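Local coordinates for protein perosamine synthetase (Caulobacter crescentus, PDB 3BN1) that transfers an amino group from L-glutamate to GDP-4-keto-6-deoxy-D-mannose, using pyridoxal 5'-phosphate, to make GDP-perosamine for the lipopolysaccharide O-antigen, at residues Leu68-Met73 with Ala92-Tyr97; Gly196-Asn201 with Ala207-Leu212. All coordinates share one frame; numbering follows the deposited sequence.

Overall arrangement
Contacts 1 and 2 adjoin one another in the large sheet-and-helix domain of this pyridoxal phosphate-dependent aminotransferase, their centres 12 Å apart. Contact 1 pairs segments of two helices (62-72 and 90-98); contact 2, later in the chain, packs segment 207-212, on helix 203-213, against segment 196-201, which carries strand 196-200. Helix 62-72 joins them, for it also packs against helix 203-213 and the strand. Leu68 CD1 lies 3.2 Å from Leu212 CB, and Leu68 CD2 is 3.5 Å from Ile198 CD1. Ala72 CB meets Met209 CG at 3.4 Å. Both contacts are buried packing; in contact 1 the side chain of Ser94 is about 12 Å from the bound 2-oxoglutarate.

Contact 1: Leu68-Met73 with Ala92-Tyr97; sequences LALVAM and ANSVTY
The CA atoms of Leu70 and Val95, 7.2 Å apart, are the nearest pair across the two segments. The segments belong to helices 62-72 and 90-98, which flank the predominantly parallel, seven-stranded sheet of the fold type I (aspartate aminotransferase) architecture; strand 80-84 falls between them in the chain. No hydrogen bond links the segments, and what joins them is a small patch of buried packing built round one leucine methyl group.

Leu70 directs its side chain at the other helix. Its CD1 reaches the turn formed by Ser94 and Val95, pressing on both side-chain and backbone atoms. This methyl, Leu70 CD1, lies 3.4 Å from Ser94 OG. On the backbone side, Leu70 CD1 is 3.5 Å from Ser94 O, with Val95 N a little farther off. The methyl therefore meets a partly polar surface, although it makes no polar bond there. The hydroxyl of Ser94 is occupied within its own helix by a hydrogen bond with Ser91 O; a chi1 of 74°, which sets OG between the backbone N and the carbonyl carbon, is compatible with this turn back along the chain.

Outside the pair, Ile75 also packs on Leu70, and Met131 and Leu66 on Ser94. At the end of the second segment, Tyr97 stacks edge-to-face with His67, and its OH is hydrogen-bonded to Gly229 O of the second subunit, which carries this helix to the dimer interface.

Val95 completes the apolar part of the contact. Although its CB points away from helix 62-72, the CG2 branch lies anti to the carbonyl carbon and comes within 4.0 Å of Leu70 CD1.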
loop_
_atom_site.group_PDB
_atom_site.type_symbol
_atom_site.label_atom_id
_atom_site.label_comp_id
_atom_site.label_asym_id
_atom_site.label_seq_id
_atom_site.Cartn_x
_atom_site.Cartn_y
_atom_site.Cartn_z
ATOM N N LEU A 68 -7.151 7.207 1.178
ATOM C CA LEU A 68 -7.425 7.712 -0.134
ATOM C C LEU A 68 -8.793 8.415 -0.204
ATOM O O LEU A 68 -8.925 9.523 -0.733
ATOM C CB LEU A 68 -7.384 6.556 -1.142
ATOM C CG LEU A 68 -7.683 6.931 -2.598
ATOM C CD1 LEU A 68 -6.620 7.953 -3.095
ATOM C CD2 LEU A 68 -7.593 5.654 -3.400
ATOM N N ALA A 69 -9.851 7.764 0.278
ATOM C CA ALA A 69 -11.179 8.393 0.155
ATOM C C ALA A 69 -11.258 9.744 0.906
ATOM O O ALA A 69 -11.880 10.729 0.458
ATOM C CB ALA A 69 -12.225 7.399 0.704
ATOM N N LEU A 70 -10.647 9.818 2.093
ATOM C CA LEU A 70 -10.718 11.070 2.862
ATOM C C LEU A 70 -10.001 12.174 2.086
ATOM O O LEU A 70 -10.445 13.319 1.988
ATOM C CB LEU A 70 -9.973 10.909 4.168
ATOM C CG LEU A 70 -10.742 10.000 5.116
ATOM C CD1 LEU A 70 -9.909 9.563 6.331
ATOM C CD2 LEU A 70 -12.147 10.555 5.535
ATOM N N VAL A 71 -8.821 11.830 1.584
ATOM C CA VAL A 71 -8.062 12.852 0.869
ATOM C C VAL A 71 -8.895 13.320 -0.337
ATOM O O VAL A 71 -9.079 14.532 -0.537
ATOM C CB VAL A 71 -6.681 12.355 0.461
ATOM C CG1 VAL A 71 -6.009 13.409 -0.447
ATOM C CG2 VAL A 71 -5.775 12.102 1.740
ATOM N N ALA A 72 -9.470 12.377 -1.088
ATOM C CA ALA A 72 -10.348 12.684 -2.242
ATOM C C ALA A 72 -11.520 13.574 -1.865
ATOM O O ALA A 72 -11.828 14.521 -2.568
ATOM C CB ALA A 72 -10.894 11.418 -2.858
ATOM N N MET A 73 -12.132 13.337 -0.715
ATOM C CA MET A 73 -13.215 14.206 -0.260
ATOM C C MET A 73 -12.657 15.525 0.272
ATOM O O MET A 73 -13.390 16.382 0.751
ATOM C CB MET A 73 -13.976 13.560 0.858
ATOM C CG MET A 73 -14.494 12.212 0.468
ATOM S SD MET A 73 -15.743 11.744 1.655
ATOM C CE MET A 73 -14.741 11.200 2.915
ATOM N N ALA A 92 -9.395 5.662 12.699
ATOM C CA ALA A 92 -8.933 6.954 13.231
ATOM C C ALA A 92 -7.644 7.317 12.565
ATOM O O ALA A 92 -7.427 8.501 12.309
ATOM C CB ALA A 92 -8.717 6.843 14.768
ATOM N N ASN A 93 -6.757 6.343 12.348
ATOM C CA ASN A 93 -5.443 6.672 11.765
ATOM C C ASN A 93 -5.575 7.333 10.434
ATOM O O ASN A 93 -4.850 8.271 10.073
ATOM C CB ASN A 93 -4.497 5.446 11.588
ATOM C CG ASN A 93 -3.984 4.920 12.943
ATOM O OD1 ASN A 93 -4.034 5.625 13.964
ATOM N ND2 ASN A 93 -3.451 3.693 12.943
ATOM N N SER A 94 -6.547 6.829 9.670
ATOM C CA SER A 94 -6.811 7.375 8.336
ATOM C C SER A 94 -7.064 8.903 8.355
ATOM O O SER A 94 -6.592 9.649 7.494
ATOM C CB SER A 94 -7.914 6.550 7.606
ATOM O OG SER A 94 -9.231 6.783 8.101
ATOM N N VAL A 95 -7.737 9.389 9.402
ATOM C CA VAL A 95 -8.050 10.812 9.547
ATOM C C VAL A 95 -6.753 11.509 9.957
ATOM O O VAL A 95 -6.350 12.556 9.422
ATOM C CB VAL A 95 -9.147 10.994 10.635
ATOM C CG1 VAL A 95 -9.391 12.448 11.098
ATOM C CG2 VAL A 95 -10.415 10.254 10.229
ATOM N N THR A 96 -6.069 10.817 10.848
ATOM C CA THR A 96 -4.826 11.329 11.316
ATOM C C THR A 96 -3.911 11.569 10.160
ATOM O O THR A 96 -3.230 12.570 10.150
ATOM C CB THR A 96 -4.191 10.362 12.285
ATOM O OG1 THR A 96 -4.909 10.496 13.513
ATOM C CG2 THR A 96 -2.740 10.808 12.628
ATOM N N TYR A 97 -3.862 10.641 9.215
ATOM C CA TYR A 97 -2.942 10.812 8.119
ATOM C C TYR A 97 -3.296 12.060 7.318
ATOM O O TYR A 97 -2.427 12.625 6.625
ATOM C CB TYR A 97 -3.026 9.672 7.147
ATOM C CG TYR A 97 -2.803 8.267 7.628
ATOM C CD1 TYR A 97 -2.009 7.973 8.721
ATOM C CD2 TYR A 97 -3.422 7.212 6.966
ATOM C CE1 TYR A 97 -1.846 6.623 9.170
ATOM C CE2 TYR A 97 -3.266 5.920 7.381
ATOM C CZ TYR A 97 -2.415 5.604 8.429
ATOM O OH TYR A 97 -2.217 4.290 8.800
#

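Contact 2: Gly196-Asn201 with Ala207-Leu212; sequences GMITTN and AKMRLL
Apolar packing alone joins Ile198 and Thr200 on the strand to Met209 on the helix. The extended Met209 side chain (chi3 -179°) reaches from the helix to the strand and carries its thioether to Ile198, which it meets at a slant. The CG2 branch of Ile198, anti to its own backbone N, lies 3.6 Å from Met209 SD and equally 3.6 Å from Met209 CE. Its other branch is a looser neighbour, with CD1 4.1 Å from SD of Met209. Two residues along the strand, on the same face, Thr200 adds its methyl, CG2 standing 4.4 Å from Met209 SD.

Polar bonds serve the surroundings instead of crossing between the segments. Thr200 OG1 is hydrogen-bonded to Asp178 O, just ahead of strand 179-183, while CG2 of the same residue faces Met209. Arg210 ties the helix to earlier parts of the chain through a salt bridge with Glu44 and a hydrogen bond to Ala56 O.

Backbone hydrogen bonds hold strand 196-200 between strands 55-59 and 179-183, antiparallel to both. Helix 203-213 turns back to pack on one face of it. A lone reversed strand in an otherwise parallel seven-stranded sheet is the signature of the fold type I aminotransferases.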
loop_
_atom_site.group_PDB
_atom_site.type_symbol
_atom_site.label_atom_id
_atom_site.label_comp_id
_atom_site.label_asym_id
_atom_site.label_seq_id
_atom_site.Cartn_x
_atom_site.Cartn_y
_atom_site.Cartn_z
ATOM N N GLY A 196 -8.195 -3.722 -0.801
ATOM C CA GLY A 196 -9.219 -2.817 -0.267
ATOM C C GLY A 196 -10.055 -2.286 -1.464
ATOM O O GLY A 196 -9.720 -2.452 -2.650
ATOM N N MET A 197 -11.131 -1.597 -1.182
ATOM C CA MET A 197 -11.867 -1.035 -2.282
ATOM C C MET A 197 -12.614 0.192 -1.763
ATOM O O MET A 197 -13.028 0.246 -0.595
ATOM C CB MET A 197 -12.893 -2.086 -2.727
ATOM C CG MET A 197 -13.817 -1.628 -3.891
ATOM S SD MET A 197 -12.911 -2.029 -5.442
ATOM C CE MET A 197 -12.894 -3.772 -5.582
ATOM N N ILE A 198 -12.809 1.173 -2.640
ATOM C CA ILE A 198 -13.686 2.318 -2.306
ATOM C C ILE A 198 -14.896 2.266 -3.244
ATOM O O ILE A 198 -14.717 2.067 -4.463
ATOM C CB ILE A 198 -13.020 3.718 -2.537
ATOM C CG1 ILE A 198 -11.651 3.761 -1.850
ATOM C CG2 ILE A 198 -13.957 4.893 -2.107
ATOM C CD1 ILE A 198 -10.838 4.958 -2.275
ATOM N N THR A 199 -16.095 2.535 -2.708
ATOM C CA THR A 199 -17.296 2.584 -3.521
ATOM C C THR A 199 -17.928 3.975 -3.416
ATOM O O THR A 199 -17.783 4.668 -2.410
ATOM C CB THR A 199 -18.317 1.498 -3.157
ATOM O OG1 THR A 199 -18.653 1.624 -1.784
ATOM C CG2 THR A 199 -17.791 0.096 -3.435
ATOM N N THR A 200 -18.462 4.422 -4.545
ATOM C CA THR A 200 -19.084 5.705 -4.627
ATOM C C THR A 200 -19.957 5.882 -5.845
ATOM O O THR A 200 -19.804 5.200 -6.846
ATOM C CB THR A 200 -18.081 6.868 -4.549
ATOM O OG1 THR A 200 -18.807 8.086 -4.331
ATOM C CG2 THR A 200 -17.271 7.021 -5.879
ATOM N N ASN A 201 -20.935 6.776 -5.731
ATOM C CA ASN A 201 -21.754 7.039 -6.907
ATOM C C ASN A 201 -21.311 8.314 -7.612
ATOM O O ASN A 201 -21.595 8.461 -8.778
ATOM C CB ASN A 201 -23.252 7.074 -6.585
ATOM C CG ASN A 201 -23.853 5.654 -6.433
ATOM O OD1 ASN A 201 -23.724 4.807 -7.320
ATOM N ND2 ASN A 201 -24.450 5.385 -5.280
ATOM N N ALA A 207 -13.132 9.987 -9.823
ATOM C CA ALA A 207 -11.995 10.339 -10.699
ATOM C C ALA A 207 -10.811 10.815 -9.852
ATOM O O ALA A 207 -9.656 10.429 -10.063
ATOM C CB ALA A 207 -12.410 11.461 -11.632
ATOM N N LYS A 208 -11.125 11.649 -8.873
ATOM C CA LYS A 208 -10.076 12.203 -8.022
ATOM C C LYS A 208 -9.385 11.053 -7.270
ATOM O O LYS A 208 -8.188 11.084 -7.032
ATOM C CB LYS A 208 -10.741 13.109 -6.987
ATOM C CG LYS A 208 -10.294 14.548 -6.960
ATOM C CD LYS A 208 -11.492 15.490 -6.648
ATOM C CE LYS A 208 -12.709 14.776 -6.011
ATOM N NZ LYS A 208 -13.940 15.607 -5.726
ATOM N N MET A 209 -10.178 10.067 -6.856
ATOM C CA MET A 209 -9.709 8.886 -6.156
ATOM C C MET A 209 -8.810 8.111 -7.113
ATOM O O MET A 209 -7.726 7.680 -6.691
ATOM C CB MET A 209 -10.892 8.034 -5.697
ATOM C CG MET A 209 -11.616 8.544 -4.431
ATOM S SD MET A 209 -13.225 7.688 -4.240
ATOM C CE MET A 209 -13.922 8.449 -2.721
ATOM N N ARG A 210 -9.211 7.939 -8.384
ATOM C CA ARG A 210 -8.311 7.226 -9.280
ATOM C C ARG A 210 -7.032 8.049 -9.538
ATOM O O ARG A 210 -5.925 7.489 -9.635
ATOM C CB ARG A 210 -8.989 6.793 -10.588
ATOM C CG ARG A 210 -10.446 6.376 -10.424
ATOM C CD ARG A 210 -10.846 5.316 -11.472
ATOM N NE ARG A 210 -12.143 4.656 -11.227
ATOM C CZ ARG A 210 -12.281 3.415 -10.753
ATOM N NH1 ARG A 210 -13.502 2.947 -10.569
ATOM N NH2 ARG A 210 -11.228 2.618 -10.504
ATOM N N LEU A 211 -7.185 9.374 -9.592
ATOM C CA LEU A 211 -6.036 10.265 -9.768
ATOM C C LEU A 211 -4.984 10.058 -8.652
ATOM O O LEU A 211 -3.776 9.858 -8.915
ATOM C CB LEU A 211 -6.497 11.726 -9.759
ATOM C CG LEU A 211 -5.301 12.666 -10.065
ATOM C CD1 LEU A 211 -4.612 12.446 -11.403
ATOM C CD2 LEU A 211 -5.850 14.075 -9.977
ATOM N N LEU A 212 -5.448 10.138 -7.411
ATOM C CA LEU A 212 -4.544 9.959 -6.232
ATOM C C LEU A 212 -3.983 8.564 -6.084
ATOM O O LEU A 212 -2.834 8.376 -5.711
ATOM C CB LEU A 212 -5.302 10.269 -4.949
ATOM C CG LEU A 212 -5.694 11.749 -4.785
ATOM C CD1 LEU A 212 -6.862 11.881 -3.776
ATOM C CD2 LEU A 212 -4.448 12.584 -4.294
#